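Long-range contacts in putative branched-chain amino acid aminotransferase IlvE (Streptococcus mutans, PDB 4DQN), which probably catalyses the pyridoxal-phosphate-dependent transfer of the amino group of leucine, isoleucine and valine to 2-oxoglutarate: residues A[73-78]-A[338-343]; A[232-237]-A[279-284]. All blocks are in the same frame, centred on the assembly; numbering follows the deposited sequence.

Interaction 1: A[73-78]-A[338-343]; sequences SVQLFR and GWIYKV
R78 lays its guanidinium flat over one face of the W339 indole, the two planes 15° apart. NE sits over the ring, 3.3 Å from W339 CE2, while CZ lies above the five-membered ring in cation-pi geometry, 3.7 Å from its centroid. CD adds a CH-pi contact with the same ring. The chain bends at chi3 (94°), which turns NE over the indole; NE also makes a weak hydrogen bond to S255 OG. The F77 ring stands beside the benzene part, CE1 3.4 Å from W339 CE3 and the planes nearly perpendicular in an oblique pair, while I340 CD1 meets the F77 ring at its edge. Helices 251-262 and 316-329 supply further neighbours of this aromatic cluster.

At the other end, bends at chi2 and chi3 turn CD and CE of K342 back toward Q75, and NZ beyond them meets two oxygens, Q75 OE1 at 2.7 Å and S73 OG at 3.1 Å. S73 OG is also bonded to D71, whose charge probably favours the ammonium there, and Q75 NE2 is held by the carbonyl of Q329. On the face of L76 and Y341 their CB atoms meet, and L76 CG also touches CG2 of V343, just past the strand, at 4.0 Å.

Between these clusters the backbones pair in antiparallel fashion: L76 and Y341 exchange both hydrogen bonds, L76 N to Y341 O at 2.8 Å, flanked by V343 N to V74 O and R78 N to W339 O. The C-terminal strand 340-342 thus becomes the edge strand of the seven-stranded antiparallel sheet of this class-IV aminotransferase.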
# COMPACT_ATOMS: atom_id res chain seq x y z
N SER A 73 -28.41 24.01 -11.56
CA SER A 73 -27.16 23.67 -12.24
C SER A 73 -26.16 23.02 -11.27
O SER A 73 -26.25 23.22 -10.05
CB SER A 73 -26.55 24.90 -12.92
OG SER A 73 -26.30 25.95 -12.00
N VAL A 74 -25.24 22.24 -11.82
CA VAL A 74 -24.31 21.45 -11.02
C VAL A 74 -22.89 21.96 -11.24
O VAL A 74 -22.54 22.38 -12.35
CB VAL A 74 -24.41 19.96 -11.38
CG1 VAL A 74 -23.42 19.13 -10.55
CG2 VAL A 74 -25.83 19.48 -11.14
N GLN A 75 -22.08 21.95 -10.20
CA GLN A 75 -20.71 22.44 -10.33
C GLN A 75 -19.71 21.60 -9.54
O GLN A 75 -20.07 20.93 -8.57
CB GLN A 75 -20.64 23.91 -9.91
CG GLN A 75 -21.02 24.16 -8.45
CD GLN A 75 -21.23 25.63 -8.16
OE1 GLN A 75 -21.63 26.38 -9.05
NE2 GLN A 75 -20.96 26.06 -6.93
N LEU A 76 -18.45 21.63 -9.98
CA LEU A 76 -17.35 21.01 -9.25
C LEU A 76 -16.63 22.09 -8.47
O LEU A 76 -16.74 23.28 -8.80
CB LEU A 76 -16.37 20.37 -10.23
CG LEU A 76 -16.92 19.18 -11.01
CD1 LEU A 76 -15.91 18.74 -12.07
CD2 LEU A 76 -17.24 18.01 -10.06
N PHE A 77 -15.91 21.68 -7.43
CA PHE A 77 -15.20 22.60 -6.55
C PHE A 77 -13.70 22.29 -6.57
O PHE A 77 -13.25 21.26 -6.06
CB PHE A 77 -15.76 22.46 -5.13
CG PHE A 77 -15.01 23.25 -4.09
CD1 PHE A 77 -15.22 24.62 -3.95
CD2 PHE A 77 -14.10 22.62 -3.23
CE1 PHE A 77 -14.53 25.35 -2.98
CE2 PHE A 77 -13.40 23.34 -2.27
CZ PHE A 77 -13.62 24.71 -2.14
N ARG A 78 -12.94 23.20 -7.19
CA ARG A 78 -11.49 23.10 -7.28
C ARG A 78 -10.95 21.75 -7.81
O ARG A 78 -9.98 21.23 -7.25
CB ARG A 78 -10.87 23.42 -5.91
CG ARG A 78 -11.24 24.82 -5.37
CD ARG A 78 -10.77 25.04 -3.92
NE ARG A 78 -9.47 25.69 -3.62
CZ ARG A 78 -8.46 25.94 -4.44
NH1 ARG A 78 -8.50 25.61 -5.71
NH2 ARG A 78 -7.36 26.53 -3.99
N GLY A 338 -11.46 31.32 -9.82
CA GLY A 338 -10.90 30.06 -10.29
C GLY A 338 -11.30 28.80 -9.54
O GLY A 338 -10.86 27.72 -9.90
N TRP A 339 -12.10 28.93 -8.48
CA TRP A 339 -12.48 27.77 -7.67
C TRP A 339 -13.62 26.93 -8.23
O TRP A 339 -13.62 25.71 -8.10
CB TRP A 339 -12.86 28.20 -6.25
CG TRP A 339 -11.69 28.51 -5.36
CD1 TRP A 339 -10.43 28.86 -5.75
CD2 TRP A 339 -11.69 28.50 -3.93
NE1 TRP A 339 -9.64 29.08 -4.64
CE2 TRP A 339 -10.39 28.87 -3.51
CE3 TRP A 339 -12.66 28.23 -2.96
CZ2 TRP A 339 -10.04 28.96 -2.15
CZ3 TRP A 339 -12.31 28.33 -1.62
CH2 TRP A 339 -11.01 28.69 -1.23
N ILE A 340 -14.61 27.59 -8.81
CA ILE A 340 -15.80 26.88 -9.26
C ILE A 340 -15.69 26.50 -10.73
O ILE A 340 -15.30 27.32 -11.56
CB ILE A 340 -17.06 27.72 -9.05
CG1 ILE A 340 -17.19 28.18 -7.59
CG2 ILE A 340 -18.29 26.95 -9.49
CD1 ILE A 340 -17.14 27.05 -6.54
N TYR A 341 -16.03 25.26 -11.04
CA TYR A 341 -16.04 24.76 -12.40
C TYR A 341 -17.44 24.24 -12.71
O TYR A 341 -17.82 23.15 -12.25
CB TYR A 341 -15.06 23.60 -12.56
CG TYR A 341 -13.61 23.99 -12.63
CD1 TYR A 341 -12.95 24.52 -11.52
CD2 TYR A 341 -12.88 23.79 -13.79
CE1 TYR A 341 -11.62 24.85 -11.59
CE2 TYR A 341 -11.56 24.12 -13.87
CZ TYR A 341 -10.93 24.65 -12.77
OH TYR A 341 -9.59 24.98 -12.85
N LYS A 342 -18.20 25.02 -13.47
CA LYS A 342 -19.55 24.62 -13.87
C LYS A 342 -19.46 23.40 -14.78
O LYS A 342 -18.62 23.34 -15.67
CB LYS A 342 -20.27 25.76 -14.59
CG LYS A 342 -20.46 26.99 -13.73
CD LYS A 342 -21.12 26.63 -12.40
CE LYS A 342 -22.62 26.41 -12.55
NZ LYS A 342 -23.30 26.52 -11.23
N VAL A 343 -20.34 22.44 -14.55
CA VAL A 343 -20.24 21.15 -15.21
C VAL A 343 -20.61 21.21 -16.70
O VAL A 343 -20.11 20.44 -17.53
CB VAL A 343 -21.05 20.10 -14.41
CG1 VAL A 343 -21.69 19.09 -15.30
CG2 VAL A 343 -20.14 19.44 -13.36

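Interaction 2: A[232-237]-A[279-284]; sequences GITKDN and DKFVEA
A classic beta bulge joins strand 228-234 to the start of strand 281-288, with V282 and E283 both facing I233. I233 O accepts from V282 N at 2.7 Å and, weakly, from E283 N at 3.3 Å; the first donor lies nearly in line with the carbonyl but its N-H is bent, with an angle of 140° at the hydrogen. The return bond, I233 N to E283 O at 2.8 Å, is almost straight.

On one side of the bulge G232 sits under F281: its CA lies over the face of the ring, 4.0 Å from the centroid, as a CH-pi contact. F281 CG stands anti to its carbonyl carbon (chi1 -59°), and CD1 comes within 3.5 Å of G232 C. G232 has no side chain, and the ring lies directly against its backbone. T234 CG2 reaches the ring at CE1, 3.8 Å away, the two side chains crossing obliquely.

The bulge lies in the mixed sheet of the chain, where strand 228-234 also forms a hairpin with 238-241 across the type I turn T234 to N237. T234 OG1 is hydrogen-bonded to E238 OE1, its strongest polar partner, and K235 NZ closes a salt bridge onto D236 OD1 within the turn.

On the opposite face from the F281 ring, I233 CB and E283 CB lie 4.1 Å apart. The E283 chain runs extended beyond CG, and its carboxylate is gripped at the beginning of helix 316-329, OE1 by T318 OG1 and OE2 by V317 N.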
# COMPACT_ATOMS: atom_id res chain seq x y z
N GLY A 232 -6.45 23.74 14.16
CA GLY A 232 -6.82 24.29 15.45
C GLY A 232 -7.03 25.79 15.35
O GLY A 232 -6.43 26.46 14.50
N ILE A 233 -7.90 26.32 16.21
CA ILE A 233 -8.09 27.76 16.31
C ILE A 233 -7.61 28.23 17.67
O ILE A 233 -8.05 27.71 18.70
CB ILE A 233 -9.58 28.16 16.12
CG1 ILE A 233 -9.90 28.29 14.63
CG2 ILE A 233 -9.85 29.52 16.71
CD1 ILE A 233 -10.09 27.02 13.95
N THR A 234 -6.69 29.20 17.69
CA THR A 234 -6.17 29.74 18.95
C THR A 234 -7.07 30.84 19.50
O THR A 234 -7.94 31.35 18.79
CB THR A 234 -4.77 30.34 18.76
OG1 THR A 234 -4.86 31.53 17.97
CG2 THR A 234 -3.85 29.35 18.08
N LYS A 235 -6.85 31.23 20.76
CA LYS A 235 -7.58 32.33 21.40
C LYS A 235 -7.41 33.66 20.67
O LYS A 235 -8.26 34.55 20.75
CB LYS A 235 -7.12 32.52 22.85
CG LYS A 235 -5.69 33.06 22.98
CD LYS A 235 -5.36 33.53 24.40
CE LYS A 235 -3.95 34.08 24.47
NZ LYS A 235 -3.75 35.27 23.60
N ASP A 236 -6.30 33.81 19.95
CA ASP A 236 -6.05 35.02 19.18
C ASP A 236 -6.54 34.85 17.74
O ASP A 236 -6.00 35.46 16.82
CB ASP A 236 -4.57 35.37 19.20
CG ASP A 236 -4.06 35.64 20.60
OD1 ASP A 236 -4.87 36.08 21.44
OD2 ASP A 236 -2.87 35.41 20.86
N ASN A 237 -7.57 34.02 17.59
CA ASN A 237 -8.17 33.71 16.29
C ASN A 237 -7.16 33.46 15.17
O ASN A 237 -7.25 34.08 14.10
CB ASN A 237 -9.18 34.79 15.89
CG ASN A 237 -10.60 34.44 16.32
OD1 ASN A 237 -11.52 34.41 15.50
ND2 ASN A 237 -10.78 34.15 17.61
N ASP A 279 -3.84 22.90 24.81
CA ASP A 279 -4.54 24.06 25.38
C ASP A 279 -4.35 25.33 24.55
O ASP A 279 -5.02 26.34 24.79
CB ASP A 279 -4.08 24.29 26.82
CG ASP A 279 -2.62 23.93 27.03
OD1 ASP A 279 -1.74 24.72 26.62
OD2 ASP A 279 -2.35 22.84 27.60
N LYS A 280 -3.44 25.28 23.59
CA LYS A 280 -3.21 26.39 22.65
C LYS A 280 -4.45 26.64 21.80
O LYS A 280 -4.63 27.73 21.24
CB LYS A 280 -2.01 26.05 21.74
CG LYS A 280 -1.51 27.17 20.84
CD LYS A 280 -0.38 26.69 19.91
CE LYS A 280 0.13 27.86 19.06
NZ LYS A 280 1.23 27.49 18.13
N PHE A 281 -5.32 25.64 21.72
CA PHE A 281 -6.46 25.70 20.80
C PHE A 281 -7.83 25.77 21.48
O PHE A 281 -8.19 24.90 22.28
CB PHE A 281 -6.40 24.54 19.80
CG PHE A 281 -5.15 24.55 18.98
CD1 PHE A 281 -4.90 25.60 18.11
CD2 PHE A 281 -4.22 23.53 19.10
CE1 PHE A 281 -3.74 25.64 17.36
CE2 PHE A 281 -3.05 23.55 18.35
CZ PHE A 281 -2.81 24.61 17.47
N VAL A 282 -8.58 26.81 21.15
CA VAL A 282 -9.92 27.02 21.70
C VAL A 282 -10.96 26.20 20.93
O VAL A 282 -12.01 25.83 21.47
CB VAL A 282 -10.23 28.55 21.72
CG1 VAL A 282 -11.70 28.82 21.57
CG2 VAL A 282 -9.70 29.18 23.00
N GLU A 283 -10.65 25.89 19.67
CA GLU A 283 -11.45 24.98 18.85
C GLU A 283 -10.54 24.12 18.00
O GLU A 283 -9.43 24.54 17.65
CB GLU A 283 -12.39 25.75 17.91
CG GLU A 283 -13.43 26.65 18.57
CD GLU A 283 -14.22 27.44 17.52
OE1 GLU A 283 -14.47 26.90 16.42
OE2 GLU A 283 -14.59 28.60 17.79
N ALA A 284 -11.00 22.92 17.65
CA ALA A 284 -10.25 22.04 16.76
C ALA A 284 -11.19 21.21 15.91
O ALA A 284 -12.31 20.93 16.33
CB ALA A 284 -9.33 21.13 17.57

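Overall arrangement
The two contacts lie in different sheets, interaction 1 in the antiparallel one and interaction 2 in the mixed one, their centres 32 Å apart and their nearest atoms about 15 Å apart. In sequence, both segments of interaction 2 lie between 73-78 and 338-343. The whole mixed sheet falls within that interval, so 338-343, near the C-terminal end, brings the chain back to a sheet whose other strands all precede the mixed one. Helix 316-329 is a shared neighbour: its first turn meets I233 and E283, and its later residues L325, I328 and Q329 meet F77, Q75 and I340. One helix therefore spans from one sheet to the other.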